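PDB 5E7H: IPT/TIG domain-containing protein BACOVA_02650 from Bacteroides ovatus, which binds polysaccharide at the cell surface, where it probably captures xyloglucan before its transport into the periplasm for degradation. Local coordinates for residues M12-S17 and V117-C122; L91-I96 and T121-T126; F164-K169 and V250-F255. One frame throughout, in Å; residues are numbered along the deposited sequence.

Contact 1. Residues M12-S17 and V117-C122; sequences MPVVGS and VSNGTC. With NA (sodium ion), chain I.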
loop_
_atom_site.group_PDB
_atom_site.type_symbol
_atom_site.label_atom_id
_atom_site.label_comp_id
_atom_site.label_asym_id
_atom_site.label_seq_id
_atom_site.Cartn_x
_atom_site.Cartn_y
_atom_site.Cartn_z
ATOM N N MET A 12 3.573 -1.473 -5.116
ATOM C CA MET A 12 4.588 -0.452 -4.852
ATOM C C MET A 12 5.397 -0.843 -3.624
ATOM O O MET A 12 5.428 -0.126 -2.623
ATOM C CB MET A 12 3.956 0.930 -4.689
ATOM C CG MET A 12 4.983 2.056 -4.829
ATOM S SD MET A 12 4.238 3.699 -4.998
ATOM C CE MET A 12 3.757 3.625 -6.700
ATOM N N PRO A 13 6.072 -1.987 -3.718
ATOM C CA PRO A 13 6.899 -2.430 -2.590
ATOM C C PRO A 13 8.021 -1.456 -2.323
ATOM O O PRO A 13 8.625 -0.906 -3.242
ATOM C CB PRO A 13 7.421 -3.791 -3.042
ATOM C CG PRO A 13 7.310 -3.790 -4.525
ATOM C CD PRO A 13 6.140 -2.911 -4.858
ATOM N N VAL A 14 8.310 -1.257 -1.040
ATOM C CA VAL A 14 9.424 -0.408 -0.632
ATOM C C VAL A 14 10.758 -0.957 -1.139
ATOM O O VAL A 14 11.016 -2.177 -1.110
ATOM C CB VAL A 14 9.431 -0.271 0.920
ATOM C CG1 VAL A 14 10.661 0.506 1.415
ATOM C CG2 VAL A 14 8.160 0.409 1.387
ATOM N N VAL A 15 11.637 -0.070 -1.609
ATOM C CA VAL A 15 12.959 -0.488 -2.025
ATOM C C VAL A 15 13.709 -1.121 -0.838
ATOM O O VAL A 15 13.770 -0.546 0.252
ATOM C CB VAL A 15 13.785 0.682 -2.583
ATOM C CG1 VAL A 15 15.152 0.255 -2.971
ATOM C CG2 VAL A 15 13.058 1.305 -3.789
ATOM N N GLY A 16 14.238 -2.317 -1.042
ATOM C CA GLY A 16 14.924 -3.029 0.022
ATOM C C GLY A 16 14.049 -4.038 0.726
ATOM O O GLY A 16 14.511 -4.722 1.636
ATOM N N SER A 17 12.787 -4.124 0.326
ATOM C CA SER A 17 11.857 -5.091 0.900
ATOM C C SER A 17 11.614 -6.234 -0.077
ATOM O O SER A 17 12.012 -6.178 -1.247
ATOM C CB SER A 17 10.545 -4.422 1.285
ATOM O OG SER A 17 9.736 -4.170 0.137
ATOM N N VAL A 117 13.341 0.171 6.315
ATOM C CA VAL A 117 13.433 0.759 4.988
ATOM C C VAL A 117 12.202 1.630 4.739
ATOM O O VAL A 117 11.157 1.438 5.366
ATOM C CB VAL A 117 13.566 -0.324 3.886
ATOM C CG1 VAL A 117 14.914 -1.022 4.013
ATOM C CG2 VAL A 117 12.448 -1.338 3.948
ATOM N N SER A 118 12.353 2.625 3.868
ATOM C CA SER A 118 11.220 3.432 3.427
ATOM C C SER A 118 11.554 4.062 2.101
ATOM O O SER A 118 12.718 4.240 1.754
ATOM C CB SER A 118 10.861 4.517 4.454
ATOM O OG SER A 118 11.857 5.503 4.550
ATOM N N ASN A 119 10.500 4.395 1.357
ATOM C CA ASN A 119 10.638 5.202 0.163
ATOM C C ASN A 119 10.481 6.646 0.628
ATOM O O ASN A 119 9.371 7.187 0.651
ATOM C CB ASN A 119 9.584 4.824 -0.883
ATOM C CG ASN A 119 9.921 3.549 -1.663
ATOM O OD1 ASN A 119 10.880 2.821 -1.373
ATOM N ND2 ASN A 119 9.131 3.300 -2.706
ATOM N N GLY A 120 11.576 7.247 1.077
ATOM C CA GLY A 120 11.524 8.584 1.633
ATOM C C GLY A 120 10.733 8.649 2.919
ATOM O O GLY A 120 10.831 7.780 3.773
ATOM N N THR A 121 9.974 9.725 3.060
ATOM C CA THR A 121 9.221 10.003 4.277
ATOM C C THR A 121 7.955 9.172 4.379
ATOM O O THR A 121 7.207 9.061 3.424
ATOM C CB THR A 121 8.843 11.469 4.317
ATOM O OG1 THR A 121 10.021 12.260 4.168
ATOM C CG2 THR A 121 8.171 11.822 5.637
ATOM N N CYS A 122 7.684 8.621 5.558
ATOM C CA CYS A 122 6.427 7.938 5.820
ATOM C C CYS A 122 5.784 8.507 7.078
ATOM O O CYS A 122 6.448 9.138 7.906
ATOM C CB CYS A 122 6.612 6.422 5.936
ATOM S SG CYS A 122 7.673 5.842 7.255
HETATM NA NA NA I . 7.167 8.454 0.964
HETATM O O HOH W 1 7.092 7.346 -1.410
#
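Val117 meets the tip of a type II beta turn, Val14 to Ser17, in the loop that joins strands 4-8 and 18-24 of the IPT/TIG domain, and so begins an interface between that domain and the xyloglucan-binding domain that follows it. Its CG2 lies 3.6 Å from Val14 CG1, the two side chains crossing obliquely. Its CB rests against the central peptide of the turn, 3.6 Å from Val15 O. Gly16, at the third position of the turn, has room for no side chain: a CB would jam against the carbonyl O of Val15 and crowd Val117 CG1. The turn is braced from within, because Val14 O accepts from both Ser17 N and Ser17 OG, the hydroxyl at 2.7 Å lying on a lone pair in the carbonyl plane. At Ser118 the backbone takes over, with CA packed on Val14 CG1, while the hydroxyl faces its own loop and OG donates to Gly120 O at 2.6 Å. Asn119 carries the hydrogen bond between the two segments. Its CG stands beside the backbone N, anti to the carbonyl carbon (chi1 -79°), and its side chain crosses that of Val15 at about a right angle. Val15 N donates to Asn119 OD1 at 3.0 Å along a nearly straight path, 167° at the hydrogen. The other end of the amide is held too, since ND2 is hydrogen-bonded to Tyr84 OH, which also bonds Pro13 O. Beyond the side chain, Asn119 O turns to the sodium ion, 2.6 Å away. Gly120, with positive phi, swings the chain round toward the start of strand 121-126, and the metal receives a second carbonyl from this segment, Thr121 O at 2.5 Å.

Contact 2. Residues L91-I96 and T121-T126; sequences LNYDGI and TCLGIT. With NA (sodium ion), chain I; FMT (formic acid), chain F.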
loop_
_atom_site.group_PDB
_atom_site.type_symbol
_atom_site.label_atom_id
_atom_site.label_comp_id
_atom_site.label_asym_id
_atom_site.label_seq_id
_atom_site.Cartn_x
_atom_site.Cartn_y
_atom_site.Cartn_z
ATOM N N LEU A 91 -0.819 10.569 -2.037
ATOM C CA LEU A 91 -0.197 11.102 -0.823
ATOM C C LEU A 91 1.049 10.286 -0.490
ATOM O O LEU A 91 0.929 9.100 -0.192
ATOM C CB LEU A 91 -1.179 11.096 0.358
ATOM C CG LEU A 91 -0.634 11.610 1.689
ATOM C CD1 LEU A 91 -0.235 13.046 1.634
ATOM C CD2 LEU A 91 -1.697 11.408 2.745
ATOM N N ASN A 92 2.220 10.920 -0.530
ATOM C CA ASN A 92 3.453 10.235 -0.095
ATOM C C ASN A 92 4.328 11.049 0.859
ATOM O O ASN A 92 5.373 10.551 1.268
ATOM C CB ASN A 92 4.284 9.788 -1.314
ATOM C CG ASN A 92 4.828 10.935 -2.126
ATOM O OD1 ASN A 92 4.848 12.086 -1.706
ATOM N ND2 ASN A 92 5.344 10.606 -3.309
ATOM N N TYR A 93 3.887 12.251 1.211
ATOM C CA TYR A 93 4.592 13.127 2.164
ATOM C C TYR A 93 5.980 13.534 1.657
ATOM O O TYR A 93 6.831 14.019 2.435
ATOM C CB TYR A 93 4.679 12.443 3.529
ATOM C CG TYR A 93 3.312 12.201 4.147
ATOM C CD1 TYR A 93 2.545 13.271 4.604
ATOM C CD2 TYR A 93 2.817 10.930 4.294
ATOM C CE1 TYR A 93 1.296 13.075 5.179
ATOM C CE2 TYR A 93 1.541 10.712 4.851
ATOM C CZ TYR A 93 0.804 11.793 5.309
ATOM O OH TYR A 93 -0.434 11.589 5.900
ATOM N N ASP A 94 6.199 13.381 0.355
ATOM C CA ASP A 94 7.443 13.814 -0.301
ATOM C C ASP A 94 7.181 14.510 -1.612
ATOM O O ASP A 94 7.801 14.212 -2.629
ATOM C CB ASP A 94 8.344 12.648 -0.584
ATOM C CG ASP A 94 9.117 12.208 0.636
ATOM O OD1 ASP A 94 9.558 13.067 1.437
ATOM O OD2 ASP A 94 9.244 11.016 0.736
ATOM N N GLY A 95 6.287 15.461 -1.592
ATOM C CA GLY A 95 5.977 16.146 -2.833
ATOM C C GLY A 95 4.685 15.739 -3.511
ATOM O O GLY A 95 4.245 16.478 -4.382
ATOM N N ILE A 96 4.082 14.607 -3.145
ATOM C CA ILE A 96 2.687 14.382 -3.539
ATOM C C ILE A 96 1.811 14.465 -2.290
ATOM O O ILE A 96 1.896 13.635 -1.390
ATOM C CB ILE A 96 2.465 13.032 -4.236
ATOM C CG1 ILE A 96 3.359 12.924 -5.471
ATOM C CG2 ILE A 96 0.990 12.865 -4.621
ATOM C CD1 ILE A 96 3.312 11.576 -6.142
ATOM N N THR A 121 9.974 9.725 3.060
ATOM C CA THR A 121 9.221 10.003 4.277
ATOM C C THR A 121 7.955 9.172 4.379
ATOM O O THR A 121 7.207 9.061 3.424
ATOM C CB THR A 121 8.843 11.469 4.317
ATOM O OG1 THR A 121 10.021 12.260 4.168
ATOM C CG2 THR A 121 8.171 11.822 5.637
ATOM N N CYS A 122 7.684 8.621 5.558
ATOM C CA CYS A 122 6.427 7.938 5.820
ATOM C C CYS A 122 5.784 8.507 7.078
ATOM O O CYS A 122 6.448 9.138 7.906
ATOM C CB CYS A 122 6.612 6.422 5.936
ATOM S SG CYS A 122 7.673 5.842 7.255
ATOM N N LEU A 123 4.475 8.297 7.180
ATOM C CA LEU A 123 3.672 8.687 8.340
ATOM C C LEU A 123 3.828 7.667 9.445
ATOM O O LEU A 123 3.721 6.475 9.187
ATOM C CB LEU A 123 2.193 8.778 7.942
ATOM C CG LEU A 123 1.154 8.876 9.072
ATOM C CD1 LEU A 123 1.295 10.193 9.804
ATOM C CD2 LEU A 123 -0.246 8.698 8.535
ATOM N N GLY A 124 4.076 8.141 10.656
ATOM C CA GLY A 124 4.108 7.276 11.820
ATOM C C GLY A 124 2.993 7.599 12.785
ATOM O O GLY A 124 2.765 8.763 13.139
ATOM N N ILE A 125 2.302 6.550 13.213
ATOM C CA ILE A 125 1.370 6.636 14.329
ATOM C C ILE A 125 1.930 5.678 15.373
ATOM O O ILE A 125 1.797 4.454 15.237
ATOM C CB ILE A 125 -0.042 6.252 13.913
ATOM C CG1 ILE A 125 -0.581 7.173 12.817
ATOM C CG2 ILE A 125 -0.992 6.240 15.133
ATOM C CD1 ILE A 125 -0.864 8.543 13.220
ATOM N N THR A 126 2.600 6.219 16.381
ATOM C CA THR A 126 3.339 5.398 17.320
ATOM C C THR A 126 3.127 5.913 18.727
ATOM O O THR A 126 2.896 7.105 18.953
ATOM C CB THR A 126 4.847 5.395 17.017
ATOM O OG1 THR A 126 5.437 6.631 17.460
ATOM C CG2 THR A 126 5.119 5.183 15.531
HETATM NA NA NA I . 7.167 8.454 0.964
HETATM C C FMT F . 7.965 11.553 -5.420
HETATM O O1 FMT F . 8.827 10.836 -4.838
HETATM O O2 FMT F . 7.387 12.478 -4.789
HETATM O O HOH W 1 7.092 7.346 -1.410
#
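Asp94 turns its carboxylate toward Thr121 so that each oxygen takes one donor. OD2 uses its syn lone pair to accept from Thr121 N at 2.8 Å, while OD1 is met on its syn side by Thr121 OG1 at 2.9 Å, 22° out of the carboxylate plane. Both donors lie within span of one carboxylate because Thr121 OG1 stands beside its own backbone N (chi1 -54°). Tyr93 reaches further along the strand: CE2 of its ring packs obliquely on Leu123 CB at 3.7 Å, Leu91 CD1 lies over one face toward the rim, and the hydroxyl is hydrogen-bonded to Ser139 and Ser141. An Asx turn at the end of strand 89-91 helps to shape the loop, as does the backbone bond from Asn92 N to Ile96 O. Asn92 OD1 accepts from Asp94 N at 2.8 Å and from Ile96 N at 3.0 Å, the two arriving from opposite faces of the amide plane. An alanine at Asn92 would probably leave both N-H groups without this acceptor and let the loop drift, disturbing the aim of Asp94 at Thr121. The backbone of Asn92 has a separate task, its O binding the sodium ion at 2.8 Å beside the carbonyl of Thr121.

Contact 3. Residues F164-K169 and V250-F255; sequences FECFVK and VYFDNF. With NA (sodium ion), chain I; FMT (formic acid), chain C; FMT (formic acid), chain D.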
loop_
_atom_site.group_PDB
_atom_site.type_symbol
_atom_site.label_atom_id
_atom_site.label_comp_id
_atom_site.label_asym_id
_atom_site.label_seq_id
_atom_site.Cartn_x
_atom_site.Cartn_y
_atom_site.Cartn_z
ATOM N N PHE A 164 -2.329 1.229 0.045
ATOM C CA PHE A 164 -1.239 1.948 0.705
ATOM C C PHE A 164 -0.307 0.913 1.274
ATOM O O PHE A 164 -0.701 -0.233 1.449
ATOM C CB PHE A 164 -1.734 2.901 1.812
ATOM C CG PHE A 164 -2.667 2.280 2.819
ATOM C CD1 PHE A 164 -4.046 2.238 2.596
ATOM C CD2 PHE A 164 -2.182 1.771 4.018
ATOM C CE1 PHE A 164 -4.912 1.674 3.540
ATOM C CE2 PHE A 164 -3.045 1.226 4.959
ATOM C CZ PHE A 164 -4.392 1.165 4.715
ATOM N N GLU A 165 0.902 1.333 1.575
ATOM C CA GLU A 165 1.855 0.458 2.242
ATOM C C GLU A 165 1.758 0.730 3.720
ATOM O O GLU A 165 1.574 1.875 4.144
ATOM C CB GLU A 165 3.261 0.705 1.737
ATOM C CG GLU A 165 3.961 -0.537 1.219
ATOM C CD GLU A 165 3.284 -1.173 0.011
ATOM O OE1 GLU A 165 3.621 -2.329 -0.298
ATOM O OE2 GLU A 165 2.461 -0.516 -0.649
ATOM N N CYS A 166 1.907 -0.324 4.511
ATOM C CA CYS A 166 1.782 -0.232 5.963
ATOM C C CYS A 166 2.815 -1.129 6.632
ATOM O O CYS A 166 3.071 -2.243 6.165
ATOM C CB CYS A 166 0.390 -0.628 6.370
ATOM S SG CYS A 166 0.017 -0.409 8.127
ATOM N N PHE A 167 3.419 -0.640 7.710
ATOM C CA PHE A 167 4.322 -1.431 8.534
ATOM C C PHE A 167 3.786 -1.439 9.951
ATOM O O PHE A 167 3.621 -0.382 10.542
ATOM C CB PHE A 167 5.742 -0.847 8.496
ATOM C CG PHE A 167 6.752 -1.598 9.350
ATOM C CD1 PHE A 167 6.718 -1.519 10.741
ATOM C CD2 PHE A 167 7.767 -2.329 8.755
ATOM C CE1 PHE A 167 7.659 -2.211 11.524
ATOM C CE2 PHE A 167 8.720 -3.000 9.541
ATOM C CZ PHE A 167 8.650 -2.928 10.917
ATOM N N VAL A 168 3.514 -2.631 10.472
ATOM C CA VAL A 168 3.069 -2.798 11.857
ATOM C C VAL A 168 4.176 -3.511 12.642
ATOM O O VAL A 168 4.591 -4.622 12.273
ATOM C CB VAL A 168 1.767 -3.610 11.934
ATOM C CG1 VAL A 168 1.388 -3.903 13.409
ATOM C CG2 VAL A 168 0.635 -2.899 11.179
ATOM N N LYS A 169 4.681 -2.899 13.713
ATOM C CA LYS A 169 5.769 -3.508 14.482
ATOM C C LYS A 169 5.331 -4.797 15.172
ATOM O O LYS A 169 6.054 -5.820 15.120
ATOM C CB LYS A 169 6.315 -2.525 15.524
ATOM C CG LYS A 169 7.501 -3.052 16.349
ATOM C CD LYS A 169 8.754 -3.080 15.510
ATOM C CE LYS A 169 9.937 -3.656 16.279
ATOM N NZ LYS A 169 10.375 -2.735 17.353
ATOM N N VAL A 250 3.024 1.984 14.000
ATOM C CA VAL A 250 2.472 1.724 12.668
ATOM C C VAL A 250 2.919 2.824 11.729
ATOM O O VAL A 250 2.840 4.008 12.074
ATOM C CB VAL A 250 0.938 1.649 12.697
ATOM C CG1 VAL A 250 0.371 1.306 11.320
ATOM C CG2 VAL A 250 0.482 0.624 13.739
ATOM N N TYR A 251 3.397 2.443 10.545
ATOM C CA TYR A 251 3.823 3.413 9.529
ATOM C C TYR A 251 3.012 3.223 8.264
ATOM O O TYR A 251 2.590 2.104 7.964
ATOM C CB TYR A 251 5.330 3.277 9.201
ATOM C CG TYR A 251 6.191 3.442 10.439
ATOM C CD1 TYR A 251 6.536 4.701 10.904
ATOM C CD2 TYR A 251 6.570 2.341 11.192
ATOM C CE1 TYR A 251 7.264 4.858 12.065
ATOM C CE2 TYR A 251 7.307 2.488 12.352
ATOM C CZ TYR A 251 7.641 3.755 12.789
ATOM O OH TYR A 251 8.358 3.951 13.951
ATOM N N PHE A 252 2.800 4.327 7.548
ATOM C CA PHE A 252 2.033 4.347 6.291
ATOM C C PHE A 252 2.771 5.111 5.204
ATOM O O PHE A 252 3.428 6.110 5.482
ATOM C CB PHE A 252 0.669 5.041 6.464
ATOM C CG PHE A 252 -0.231 4.471 7.529
ATOM C CD1 PHE A 252 -0.083 4.820 8.863
ATOM C CD2 PHE A 252 -1.260 3.623 7.185
ATOM C CE1 PHE A 252 -0.938 4.293 9.825
ATOM C CE2 PHE A 252 -2.113 3.114 8.150
ATOM C CZ PHE A 252 -1.945 3.465 9.465
ATOM N N ASP A 253 2.628 4.681 3.950
ATOM C CA ASP A 253 3.159 5.476 2.833
ATOM C C ASP A 253 2.420 5.156 1.541
ATOM O O ASP A 253 1.739 4.137 1.418
ATOM C CB ASP A 253 4.656 5.213 2.659
ATOM C CG ASP A 253 5.408 6.352 2.015
ATOM O OD1 ASP A 253 4.841 7.387 1.631
ATOM O OD2 ASP A 253 6.649 6.208 1.888
ATOM N N ASN A 254 2.577 6.054 0.576
ATOM C CA ASN A 254 2.164 5.830 -0.822
ATOM C C ASN A 254 0.702 5.437 -0.956
ATOM O O ASN A 254 0.334 4.466 -1.622
ATOM C CB ASN A 254 3.066 4.797 -1.487
ATOM C CG ASN A 254 4.399 5.382 -1.841
ATOM O OD1 ASN A 254 4.489 6.543 -2.258
ATOM N ND2 ASN A 254 5.446 4.599 -1.678
ATOM N N PHE A 255 -0.158 6.233 -0.342
ATOM C CA PHE A 255 -1.576 6.092 -0.594
ATOM C C PHE A 255 -1.825 6.321 -2.076
ATOM O O PHE A 255 -1.272 7.258 -2.665
ATOM C CB PHE A 255 -2.401 7.094 0.235
ATOM C CG PHE A 255 -2.335 6.859 1.724
ATOM C CD1 PHE A 255 -3.279 6.056 2.353
ATOM C CD2 PHE A 255 -1.328 7.446 2.495
ATOM C CE1 PHE A 255 -3.214 5.829 3.728
ATOM C CE2 PHE A 255 -1.256 7.212 3.868
ATOM C CZ PHE A 255 -2.201 6.403 4.473
HETATM NA NA NA I . 7.167 8.454 0.964
HETATM C C FMT C . 13.580 -1.060 16.599
HETATM O O1 FMT C . 14.133 -2.180 16.460
HETATM O O2 FMT C . 12.622 -0.755 15.843
HETATM C C FMT D . 13.193 -5.037 19.055
HETATM O O1 FMT D . 13.335 -3.970 18.401
HETATM O O2 FMT D . 12.314 -5.108 19.957
HETATM O O HOH W 1 7.092 7.346 -1.410
#
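Asp253, paired through its backbone with Glu165, has a side-chain oxygen gripped from two quarters: OD1 binds the sodium ion at 2.6 Å and accepts from Asn254 N at 2.8 Å, the latter from 40° above the carboxylate plane. OD2 binds the same metal at 2.5 Å, and this bidentate hold would fix the rotation of the carboxylate. The residue sits on strand 246-259, which runs antiparallel to strand 160-168 inside the larger sheet of the xyloglucan-binding domain. Glu165 with Asp253 and Phe167 with Tyr251 are hydrogen-bonded pairs, each joined by two backbone bonds, the shortest being Tyr251 N to Phe167 O at 2.8 Å. On the face of those pairs Phe167 and Tyr251 point the same way, and CD1 of the phenylalanine meets the tyrosine ring at its edge, in plane. Glu165 is buried there, with OE2 in a salt bridge to Arg256 and OE1 hydrogen-bonded to Ser10. Cys166, Phe252 and Val250 occupy the other face, where Cys166 SG comes obliquely to the Phe252 ring, 4.5 Å from its centroid. The register slips at Asn254, whose backbone takes left-handed helical angles (phi 55°), so that Phe164 lies nearest Phe255. Phe164 is flanked by two rings pointing its own way. With CG between the backbone N and carbonyl carbon (chi1 51°), its ring is set beside that of Phe255, and CE2 approaches the edge of the Phe252 ring, 3.7 Å from CD2. Phe164 CB sits over the face of the Phe255 ring in a CH-pi contact, 3.6 Å from CD1. The side chain of Asn254 meets the metal's water, which donates to Asn254 OD1 at 2.9 Å.

Overall arrangement
From the N terminus, the chain first leaves the IPT/TIG domain's turn at 12-17, which waits about a hundred residues for its partner. Contact 2 opens within that span, at 91-96, and both then end on strand 121-126, contact 2 thus closing a short loop almost wholly nested in the long one of contact 1. Contact 3 follows in series and closes a loop of about eighty residues between strands 160-168 and 246-259. It is tied back because strand 246-259 runs beside 121-126 in one sheet, the backbones of Leu123 and Ile125 being hydrogen-bonded to those of Phe252 and Val250. All three meet at one sodium ion, so the domain junction, the 91-96 loop and the sheet share a node.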